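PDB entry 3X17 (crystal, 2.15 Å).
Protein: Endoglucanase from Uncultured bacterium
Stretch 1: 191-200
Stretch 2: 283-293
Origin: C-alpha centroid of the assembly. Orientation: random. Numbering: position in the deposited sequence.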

# COMPACT_ATOMS: atom_id res chain seq x y z
N ALA A 191 -6.56 5.20 -4.73
CA ALA A 191 -6.37 6.36 -5.61
C ALA A 191 -5.93 7.60 -4.81
O ALA A 191 -5.02 8.34 -5.21
CB ALA A 191 -7.63 6.64 -6.39
N ALA A 192 -6.54 7.77 -3.64
CA ALA A 192 -6.20 8.90 -2.74
C ALA A 192 -4.74 8.83 -2.35
O ALA A 192 -4.08 9.86 -2.26
CB ALA A 192 -7.07 8.86 -1.48
N GLN A 193 -4.26 7.63 -2.03
CA GLN A 193 -2.89 7.48 -1.59
C GLN A 193 -1.86 7.67 -2.71
O GLN A 193 -0.82 8.29 -2.51
CB GLN A 193 -2.66 6.17 -0.83
CG GLN A 193 -3.34 6.08 0.51
CD GLN A 193 -3.20 4.68 1.14
OE1 GLN A 193 -2.28 4.42 1.90
NE2 GLN A 193 -4.15 3.81 0.84
N LEU A 194 -2.15 7.19 -3.91
CA LEU A 194 -1.28 7.54 -5.04
C LEU A 194 -1.28 9.05 -5.28
O LEU A 194 -0.23 9.65 -5.57
CB LEU A 194 -1.69 6.78 -6.32
CG LEU A 194 -1.77 5.25 -6.21
CD1 LEU A 194 -2.26 4.67 -7.56
CD2 LEU A 194 -0.43 4.57 -5.81
N LEU A 195 -2.43 9.68 -5.10
CA LEU A 195 -2.53 11.10 -5.35
C LEU A 195 -1.62 11.85 -4.37
O LEU A 195 -0.94 12.81 -4.75
CB LEU A 195 -3.97 11.60 -5.17
CG LEU A 195 -4.89 11.48 -6.39
CD1 LEU A 195 -6.32 11.82 -5.96
CD2 LEU A 195 -4.47 12.42 -7.53
N LYS A 196 -1.62 11.40 -3.12
CA LYS A 196 -0.85 12.06 -2.07
C LYS A 196 0.63 11.85 -2.29
O LYS A 196 1.43 12.73 -1.97
CB LYS A 196 -1.26 11.46 -0.71
CG LYS A 196 -0.98 12.34 0.46
CD LYS A 196 -1.64 13.71 0.32
CE LYS A 196 -0.86 14.73 1.15
NZ LYS A 196 -1.29 16.12 0.80
N ALA A 197 1.02 10.64 -2.71
CA ALA A 197 2.38 10.39 -3.13
C ALA A 197 2.81 11.43 -4.17
O ALA A 197 3.94 11.94 -4.12
CB ALA A 197 2.52 8.99 -3.72
N TYR A 198 1.98 11.63 -5.18
CA TYR A 198 2.34 12.55 -6.23
C TYR A 198 2.41 13.97 -5.70
O TYR A 198 3.35 14.69 -5.97
CB TYR A 198 1.41 12.49 -7.43
CG TYR A 198 1.70 13.63 -8.40
CD1 TYR A 198 2.76 13.54 -9.31
CD2 TYR A 198 1.04 14.85 -8.28
CE1 TYR A 198 3.06 14.59 -10.17
CE2 TYR A 198 1.38 15.93 -9.09
CZ TYR A 198 2.39 15.80 -10.02
OH TYR A 198 2.70 16.85 -10.81
N GLU A 199 1.42 14.36 -4.91
CA GLU A 199 1.34 15.71 -4.37
C GLU A 199 2.56 16.08 -3.53
O GLU A 199 3.06 17.19 -3.61
CB GLU A 199 0.08 15.84 -3.50
CG GLU A 199 -0.24 17.27 -3.09
CD GLU A 199 -1.65 17.40 -2.56
OE1 GLU A 199 -2.07 16.55 -1.75
OE2 GLU A 199 -2.33 18.38 -2.94
N LEU A 200 3.00 15.17 -2.67
CA LEU A 200 4.15 15.41 -1.81
C LEU A 200 5.47 15.21 -2.54
O LEU A 200 6.42 15.91 -2.26
CB LEU A 200 4.09 14.53 -0.54
CG LEU A 200 3.08 15.04 0.49
CD1 LEU A 200 2.91 14.03 1.65
CD2 LEU A 200 3.48 16.47 0.98
N ALA A 283 -12.47 14.79 -4.75
CA ALA A 283 -12.14 16.17 -4.34
C ALA A 283 -10.62 16.38 -4.28
O ALA A 283 -10.13 17.44 -4.66
CB ALA A 283 -12.77 16.51 -3.01
N MET A 284 -9.88 15.39 -3.78
CA MET A 284 -8.43 15.41 -3.95
C MET A 284 -7.98 15.57 -5.41
O MET A 284 -7.03 16.26 -5.68
CB MET A 284 -7.79 14.16 -3.34
CG MET A 284 -7.75 14.21 -1.84
SD MET A 284 -7.27 12.61 -1.17
CE MET A 284 -5.49 12.72 -1.37
N ALA A 285 -8.59 14.83 -6.33
CA ALA A 285 -8.14 14.85 -7.72
C ALA A 285 -8.46 16.21 -8.32
O ALA A 285 -7.74 16.69 -9.21
CB ALA A 285 -8.84 13.75 -8.53
N ALA A 286 -9.57 16.79 -7.87
CA ALA A 286 -9.96 18.12 -8.35
C ALA A 286 -8.84 19.13 -8.05
O ALA A 286 -8.56 20.00 -8.87
CB ALA A 286 -11.28 18.55 -7.71
N ARG A 287 -8.21 19.00 -6.91
CA ARG A 287 -7.16 19.89 -6.51
C ARG A 287 -5.90 19.55 -7.28
O ARG A 287 -5.22 20.41 -7.73
CB ARG A 287 -6.91 19.78 -5.01
CG ARG A 287 -5.61 20.36 -4.52
CD ARG A 287 -4.96 19.50 -3.48
NE ARG A 287 -5.93 19.12 -2.50
CZ ARG A 287 -5.90 18.04 -1.74
NH1 ARG A 287 -4.92 17.19 -1.77
NH2 ARG A 287 -6.88 17.86 -0.91
N ILE A 288 -5.62 18.29 -7.42
CA ILE A 288 -4.32 17.89 -7.92
C ILE A 288 -4.24 17.94 -9.45
O ILE A 288 -3.16 18.20 -10.00
CB ILE A 288 -3.92 16.51 -7.34
CG1 ILE A 288 -3.59 16.62 -5.86
CG2 ILE A 288 -2.75 15.92 -8.06
CD1 ILE A 288 -3.54 15.28 -5.16
N PHE A 289 -5.35 17.69 -10.14
CA PHE A 289 -5.31 17.58 -11.62
C PHE A 289 -5.47 18.96 -12.23
O PHE A 289 -5.46 19.08 -13.45
CB PHE A 289 -6.44 16.68 -12.17
CG PHE A 289 -6.10 15.23 -12.21
CD1 PHE A 289 -6.25 14.43 -11.08
CD2 PHE A 289 -5.65 14.64 -13.40
CE1 PHE A 289 -5.91 13.08 -11.11
CE2 PHE A 289 -5.31 13.29 -13.44
CZ PHE A 289 -5.47 12.50 -12.30
N ALA A 290 -5.75 19.97 -11.40
CA ALA A 290 -6.08 21.30 -11.92
C ALA A 290 -5.07 21.89 -12.93
O ALA A 290 -5.49 22.41 -13.96
CB ALA A 290 -6.35 22.29 -10.78
N PRO A 291 -3.75 21.75 -12.69
CA PRO A 291 -2.78 22.28 -13.68
C PRO A 291 -2.67 21.44 -14.96
O PRO A 291 -2.04 21.89 -15.91
CB PRO A 291 -1.44 22.25 -12.93
CG PRO A 291 -1.80 22.02 -11.46
CD PRO A 291 -3.09 21.24 -11.49
N PHE A 292 -3.19 20.22 -14.97
CA PHE A 292 -2.98 19.33 -16.09
C PHE A 292 -4.20 19.18 -16.97
O PHE A 292 -4.07 19.10 -18.18
CB PHE A 292 -2.49 17.96 -15.63
CG PHE A 292 -1.26 18.02 -14.79
CD1 PHE A 292 -0.03 18.35 -15.37
CD2 PHE A 292 -1.34 17.82 -13.41
CE1 PHE A 292 1.12 18.40 -14.59
CE2 PHE A 292 -0.20 17.93 -12.61
CZ PHE A 292 1.03 18.20 -13.20
N ASP A 293 -5.37 19.05 -16.35
CA ASP A 293 -6.59 18.75 -17.08
C ASP A 293 -7.76 19.37 -16.35
O ASP A 293 -8.34 18.74 -15.47
CB ASP A 293 -6.80 17.24 -17.20
CG ASP A 293 -7.82 16.88 -18.27
OD1 ASP A 293 -8.83 17.60 -18.39
OD2 ASP A 293 -7.57 15.95 -19.06

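The contact between residues 191-200 and 283-293 of this endoglucanase is a near-parallel packing of two helices, built on a strip of apolar side chains and closed along one flank by a charged cluster. It illustrates a general principle of helix pairing: side chains recurring every three or four residues form the seam, and polar groups are tolerated within it when their charges are matched. The helix axes run in the same general direction, inclined by 26°, and approach to 10.1 Å; together the stretches bury 473 Å².

The register follows from the helical repeat. Ala 192, Leu 195 and Glu 199 lie nearest to Met 284, Ala 285 and Ile 288 respectively, with CA-CA distances of 7.0 to 7.2 Å. At the centre, Leu 195 points toward the second helix and gives up more area than any other residue of the contact. Its chi1 m, chi2 t rotamer spreads the two methyl groups over different neighbours: CD1 of Leu 195 lies 3.8 Å from CB of Met 284 and 4.1 Å from CB of Ala 285, while CD2 of Leu 195 reaches CE1 of Phe 289 at 3.9 Å. The small side chain of Ala 285, directed sideways, leaves the leucine close to the backbone, its CD1 being 3.8 Å from N of Ala 285. Ile 288 answers from the partner helix, placing CD1 3.7 Å from CB of Leu 195 and CG2 3.9 Å from CD2 of Tyr 198. A branched, wholly apolar side chain suits this position, since it can meet Leu 195 and Tyr 198, which lie three residues apart and so about one turn from each other on the opposing helix.

Met 284 shows what a long, flexible side chain contributes. It reaches across to the first helix, with SD of Met 284 3.8 Å from CB of Ala 192 and CE of Met 284 3.3 Å from O of Ala 192. That oxygen already accepts the backbone hydrogen bond from Lys 196 N at 3.0 Å, so the methyl group packs against a satisfied acceptor.

The charged cluster centres on Glu 199, whose extended chi1 t, chi2 t side chain carries its carboxylate to Arg 287. NH1 of Arg 287 donates a hydrogen bond to OE2 of Glu 199 at 3.1 Å, and the salt bridge is closer still between NH1 of Arg 287 and OE1 of Glu 199, at 2.9 Å. Within the first helix, Lys 196, one turn earlier, directs NZ to OE1 of Glu 199 at 2.7 Å. The carboxylate thus stands between two cations, Lys 196 NZ and Arg 287 NH1, which are only 4.6 Å apart, and its negative charge offsets their proximity.

Beyond the second helix, Phe 292 extends the contact toward Tyr 198: CZ of Phe 292 approaches OH of Tyr 198 to 3.2 Å, with the hydroxyl at the edge of the phenylalanine ring. Both residues remain partly exposed, so a tyrosine suits this margin, offering ring carbons to Ile 288 while retaining a polar end.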